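Local coordinates for protein abietadiene synthase, chloroplastic (Abies grandis, PDB 3S9V) that is a largely helical chloroplast protein of the terpene synthase family, with a metal-binding domain, at residues 660-671 and 737-748. Numbering follows the deposited sequence.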
loop_
_atom_site.group_PDB
_atom_site.type_symbol
_atom_site.label_atom_id
_atom_site.label_comp_id
_atom_site.label_asym_id
_atom_site.label_seq_id
_atom_site.Cartn_x
_atom_site.Cartn_y
_atom_site.Cartn_z
ATOM N N VAL A 660 -16.283 23.305 10.982
ATOM C CA VAL A 660 -15.808 21.931 10.841
ATOM C C VAL A 660 -16.993 20.971 10.997
ATOM O O VAL A 660 -17.119 19.994 10.254
ATOM C CB VAL A 660 -14.741 21.578 11.911
ATOM C CG1 VAL A 660 -14.409 20.101 11.846
ATOM C CG2 VAL A 660 -13.483 22.390 11.687
ATOM N N LEU A 661 -17.862 21.254 11.963
ATOM C CA LEU A 661 -19.027 20.411 12.208
ATOM C C LEU A 661 -19.920 20.329 10.967
ATOM O O LEU A 661 -20.310 19.240 10.554
ATOM C CB LEU A 661 -19.832 20.944 13.397
ATOM C CG LEU A 661 -21.158 20.253 13.738
ATOM C CD1 LEU A 661 -20.937 18.766 14.020
ATOM C CD2 LEU A 661 -21.776 20.936 14.945
ATOM N N SER A 662 -20.224 21.479 10.371
ATOM C CA SER A 662 -21.074 21.521 9.185
ATOM C C SER A 662 -20.546 20.638 8.054
ATOM O O SER A 662 -21.282 20.302 7.131
ATOM C CB SER A 662 -21.216 22.961 8.677
ATOM O OG SER A 662 -19.997 23.421 8.120
ATOM N N LYS A 663 -19.272 20.267 8.123
ATOM C CA LYS A 663 -18.672 19.420 7.099
ATOM C C LYS A 663 -18.805 17.925 7.398
ATOM O O LYS A 663 -18.470 17.088 6.559
ATOM C CB LYS A 663 -17.197 19.782 6.918
ATOM C CG LYS A 663 -16.981 21.160 6.315
ATOM C CD LYS A 663 -15.502 21.485 6.163
ATOM C CE LYS A 663 -15.289 22.778 5.384
ATOM N NZ LYS A 663 -15.915 23.949 6.057
ATOM N N ILE A 664 -19.310 17.585 8.580
ATOM C CA ILE A 664 -19.463 16.178 8.939
ATOM C C ILE A 664 -20.778 15.883 9.653
ATOM O O ILE A 664 -20.971 14.778 10.170
ATOM C CB ILE A 664 -18.318 15.710 9.860
ATOM C CG1 ILE A 664 -18.363 16.496 11.177
ATOM C CG2 ILE A 664 -16.981 15.891 9.156
ATOM C CD1 ILE A 664 -17.473 15.933 12.272
ATOM N N ASP A 665 -21.676 16.864 9.689
ATOM C CA ASP A 665 -22.954 16.676 10.369
ATOM C C ASP A 665 -23.940 15.875 9.526
ATOM O O ASP A 665 -23.614 15.427 8.429
ATOM C CB ASP A 665 -23.574 18.026 10.777
ATOM C CG ASP A 665 -23.969 18.888 9.582
ATOM O OD1 ASP A 665 -24.346 18.328 8.530
ATOM O OD2 ASP A 665 -23.923 20.134 9.707
ATOM N N ARG A 666 -25.149 15.705 10.041
ATOM C CA ARG A 666 -26.158 14.925 9.349
ATOM C C ARG A 666 -26.589 15.488 7.996
ATOM O O ARG A 666 -27.145 14.762 7.168
ATOM C CB ARG A 666 -27.357 14.725 10.266
ATOM C CG ARG A 666 -26.997 13.972 11.557
ATOM C CD ARG A 666 -28.244 13.477 12.235
ATOM N NE ARG A 666 -28.042 12.807 13.517
ATOM C CZ ARG A 666 -27.578 11.570 13.680
ATOM N NH1 ARG A 666 -27.463 11.070 14.910
ATOM N NH2 ARG A 666 -27.220 10.839 12.631
ATOM N N GLU A 667 -26.315 16.768 7.764
ATOM C CA GLU A 667 -26.656 17.417 6.502
ATOM C C GLU A 667 -25.558 17.283 5.448
ATOM O O GLU A 667 -25.777 17.614 4.288
ATOM C CB GLU A 667 -26.952 18.904 6.729
ATOM C CG GLU A 667 -28.403 19.217 7.100
ATOM C CD GLU A 667 -28.907 18.414 8.292
ATOM O OE1 GLU A 667 -28.298 18.523 9.381
ATOM O OE2 GLU A 667 -29.912 17.679 8.137
ATOM N N SER A 668 -24.379 16.800 5.839
ATOM C CA SER A 668 -23.282 16.654 4.879
ATOM C C SER A 668 -23.361 15.365 4.055
ATOM O O SER A 668 -23.784 14.316 4.545
ATOM C CB SER A 668 -21.926 16.710 5.591
ATOM O OG SER A 668 -21.677 15.528 6.340
ATOM N N ARG A 669 -22.942 15.455 2.802
ATOM C CA ARG A 669 -22.941 14.306 1.903
ATOM C C ARG A 669 -21.970 13.260 2.444
ATOM O O ARG A 669 -22.214 12.062 2.338
ATOM C CB ARG A 669 -22.505 14.747 0.503
ATOM C CG ARG A 669 -22.372 13.633 -0.519
ATOM C CD ARG A 669 -23.723 12.994 -0.846
ATOM N NE ARG A 669 -23.613 12.017 -1.929
ATOM C CZ ARG A 669 -24.584 11.176 -2.282
ATOM N NH1 ARG A 669 -25.743 11.187 -1.643
ATOM N NH2 ARG A 669 -24.392 10.309 -3.267
ATOM N N PHE A 670 -20.878 13.731 3.035
ATOM C CA PHE A 670 -19.833 12.868 3.587
ATOM C C PHE A 670 -20.388 11.885 4.620
ATOM O O PHE A 670 -20.266 10.669 4.457
ATOM C CB PHE A 670 -18.735 13.749 4.200
ATOM C CG PHE A 670 -17.449 13.025 4.500
ATOM C CD1 PHE A 670 -17.104 11.865 3.821
ATOM C CD2 PHE A 670 -16.562 13.532 5.451
ATOM C CE1 PHE A 670 -15.897 11.215 4.081
ATOM C CE2 PHE A 670 -15.357 12.892 5.715
ATOM C CZ PHE A 670 -15.023 11.728 5.027
ATOM N N LEU A 671 -21.016 12.407 5.668
ATOM C CA LEU A 671 -21.584 11.558 6.710
ATOM C C LEU A 671 -22.732 10.694 6.168
ATOM O O LEU A 671 -22.912 9.558 6.593
ATOM C CB LEU A 671 -22.100 12.412 7.868
ATOM C CG LEU A 671 -22.318 11.668 9.192
ATOM C CD1 LEU A 671 -20.973 11.529 9.909
ATOM C CD2 LEU A 671 -23.299 12.432 10.074
ATOM N N ASN A 737 -12.258 16.630 0.283
ATOM C CA ASN A 737 -12.852 17.593 1.209
ATOM C C ASN A 737 -11.814 18.223 2.132
ATOM O O ASN A 737 -10.988 17.525 2.725
ATOM C CB ASN A 737 -13.965 16.938 2.041
ATOM C CG ASN A 737 -15.148 16.490 1.191
ATOM O OD1 ASN A 737 -15.286 16.886 0.035
ATOM N ND2 ASN A 737 -16.013 15.668 1.772
ATOM N N LYS A 738 -11.860 19.547 2.243
ATOM C CA LYS A 738 -10.930 20.288 3.090
ATOM C C LYS A 738 -11.431 20.254 4.527
ATOM O O LYS A 738 -12.054 21.196 5.005
ATOM C CB LYS A 738 -10.818 21.732 2.596
ATOM C CG LYS A 738 -10.342 21.830 1.156
ATOM C CD LYS A 738 -10.348 23.260 0.640
ATOM C CE LYS A 738 -9.937 23.308 -0.828
ATOM N NZ LYS A 738 -9.953 24.691 -1.372
ATOM N N ILE A 739 -11.146 19.145 5.204
ATOM C CA ILE A 739 -11.568 18.916 6.580
ATOM C C ILE A 739 -10.382 18.396 7.384
ATOM O O ILE A 739 -9.559 17.648 6.864
ATOM C CB ILE A 739 -12.675 17.855 6.612
ATOM C CG1 ILE A 739 -13.827 18.296 5.708
ATOM C CG2 ILE A 739 -13.126 17.605 8.039
ATOM C CD1 ILE A 739 -14.849 17.210 5.445
ATOM N N PRO A 740 -10.274 18.783 8.666
ATOM C CA PRO A 740 -9.138 18.284 9.450
ATOM C C PRO A 740 -9.068 16.756 9.364
ATOM O O PRO A 740 -10.081 16.066 9.479
ATOM C CB PRO A 740 -9.440 18.790 10.859
ATOM C CG PRO A 740 -10.172 20.070 10.600
ATOM C CD PRO A 740 -11.107 19.703 9.459
ATOM N N ASP A 741 -7.859 16.247 9.149
ATOM C CA ASP A 741 -7.595 14.817 8.998
ATOM C C ASP A 741 -8.312 13.871 9.963
ATOM O O ASP A 741 -8.901 12.872 9.534
ATOM C CB ASP A 741 -6.084 14.568 9.083
ATOM C CG ASP A 741 -5.676 13.229 8.489
ATOM O OD1 ASP A 741 -5.907 13.023 7.274
ATOM O OD2 ASP A 741 -5.123 12.382 9.230
ATOM N N ILE A 742 -8.255 14.175 11.257
ATOM C CA ILE A 742 -8.870 13.322 12.263
ATOM C C ILE A 742 -10.365 13.092 12.050
ATOM O O ILE A 742 -10.859 11.995 12.308
ATOM C CB ILE A 742 -8.635 13.875 13.693
ATOM C CG1 ILE A 742 -9.206 12.906 14.736
ATOM C CG2 ILE A 742 -9.287 15.225 13.841
ATOM C CD1 ILE A 742 -8.515 11.553 14.761
ATOM N N TYR A 743 -11.085 14.105 11.573
ATOM C CA TYR A 743 -12.521 13.957 11.349
ATOM C C TYR A 743 -12.799 13.122 10.097
ATOM O O TYR A 743 -13.786 12.386 10.043
ATOM C CB TYR A 743 -13.189 15.331 11.257
ATOM C CG TYR A 743 -12.958 16.183 12.493
ATOM C CD1 TYR A 743 -12.045 17.235 12.477
ATOM C CD2 TYR A 743 -13.617 15.906 13.693
ATOM C CE1 TYR A 743 -11.787 17.994 13.622
ATOM C CE2 TYR A 743 -13.366 16.657 14.850
ATOM C CZ TYR A 743 -12.449 17.700 14.802
ATOM O OH TYR A 743 -12.186 18.450 15.926
ATOM N N LYS A 744 -11.918 13.220 9.103
ATOM C CA LYS A 744 -12.064 12.431 7.883
ATOM C C LYS A 744 -11.820 10.955 8.190
ATOM O O LYS A 744 -12.445 10.079 7.595
ATOM C CB LYS A 744 -11.092 12.920 6.796
ATOM C CG LYS A 744 -11.430 14.319 6.319
ATOM C CD LYS A 744 -10.939 14.599 4.922
ATOM C CE LYS A 744 -9.444 14.767 4.858
ATOM N NZ LYS A 744 -9.033 15.060 3.448
ATOM N N ARG A 745 -10.919 10.684 9.132
ATOM C CA ARG A 745 -10.625 9.312 9.533
ATOM C C ARG A 745 -11.817 8.739 10.307
ATOM O O ARG A 745 -12.203 7.586 10.112
ATOM C CB ARG A 745 -9.360 9.266 10.399
ATOM C CG ARG A 745 -8.070 9.600 9.645
ATOM C CD ARG A 745 -6.883 9.789 10.591
ATOM N NE ARG A 745 -6.616 8.601 11.395
ATOM C CZ ARG A 745 -5.793 8.571 12.437
ATOM N NH1 ARG A 745 -5.144 9.669 12.815
ATOM N NH2 ARG A 745 -5.617 7.437 13.105
ATOM N N LEU A 746 -12.407 9.549 11.181
ATOM C CA LEU A 746 -13.560 9.099 11.959
ATOM C C LEU A 746 -14.713 8.725 11.046
ATOM O O LEU A 746 -15.406 7.747 11.282
ATOM C CB LEU A 746 -14.021 10.188 12.927
ATOM C CG LEU A 746 -13.247 10.296 14.235
ATOM C CD1 LEU A 746 -13.723 11.513 15.005
ATOM C CD2 LEU A 746 -13.450 9.023 15.055
ATOM N N VAL A 747 -14.918 9.510 9.998
ATOM C CA VAL A 747 -16.000 9.231 9.078
ATOM C C VAL A 747 -15.695 8.055 8.150
ATOM O O VAL A 747 -16.476 7.108 8.064
ATOM C CB VAL A 747 -16.331 10.466 8.221
ATOM C CG1 VAL A 747 -17.422 10.119 7.198
ATOM C CG2 VAL A 747 -16.808 11.596 9.110
ATOM N N PHE A 748 -14.547 8.114 7.477
ATOM C CA PHE A 748 -14.148 7.086 6.516
ATOM C C PHE A 748 -13.807 5.720 7.123
ATOM O O PHE A 748 -14.137 4.678 6.562
ATOM C CB PHE A 748 -12.957 7.603 5.698
ATOM C CG PHE A 748 -12.652 6.777 4.485
ATOM C CD1 PHE A 748 -13.494 6.797 3.385
ATOM C CD2 PHE A 748 -11.525 5.967 4.447
ATOM C CE1 PHE A 748 -13.220 6.022 2.266
ATOM C CE2 PHE A 748 -11.247 5.186 3.330
ATOM C CZ PHE A 748 -12.093 5.218 2.244
#
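The ring of Phe670 lies between Val747 and Asn737: CG1 of Val747 sits over the centre of one face in a CH-pi contact, 3.5 Å from the ring centroid and 8° off the ring normal, and the amide nitrogen ND2 of Asn737 lies over the opposite face, its plane 88° from the ring's. The edge meets the backbone of Lys744, with Phe670 CE2 4.0 Å from Lys744 CA. A chi1 of -166° swings the ring of Phe670 away from its own backbone N and across to helix 741-757, where the compact, branched Val747 can lie close against it. Asn737 ND2 donates to Glu733 OE1, which probably steadies the amide over the ring.

Tyr743 takes CG1 of Val660 on one face, 4.0 Å from the ring centroid, Ile742 CG2 on the other and Pro740 CB in plane at its edge, while its hydroxyl bonds to Thr652. Lys663 lays its aliphatic chain along Ile739, CD to CG1 3.6 Å, and keeps its ammonium for Glu659.

Within this all-helical terpene synthase fold, apolar packing joins the end of helix 658-661, the loop after it and the first residues of helix 669-693 to the link 737-740 and the start of helix 741-757, with helix 712-736 against Phe670 and helix 641-648 touching Leu671 and Val747.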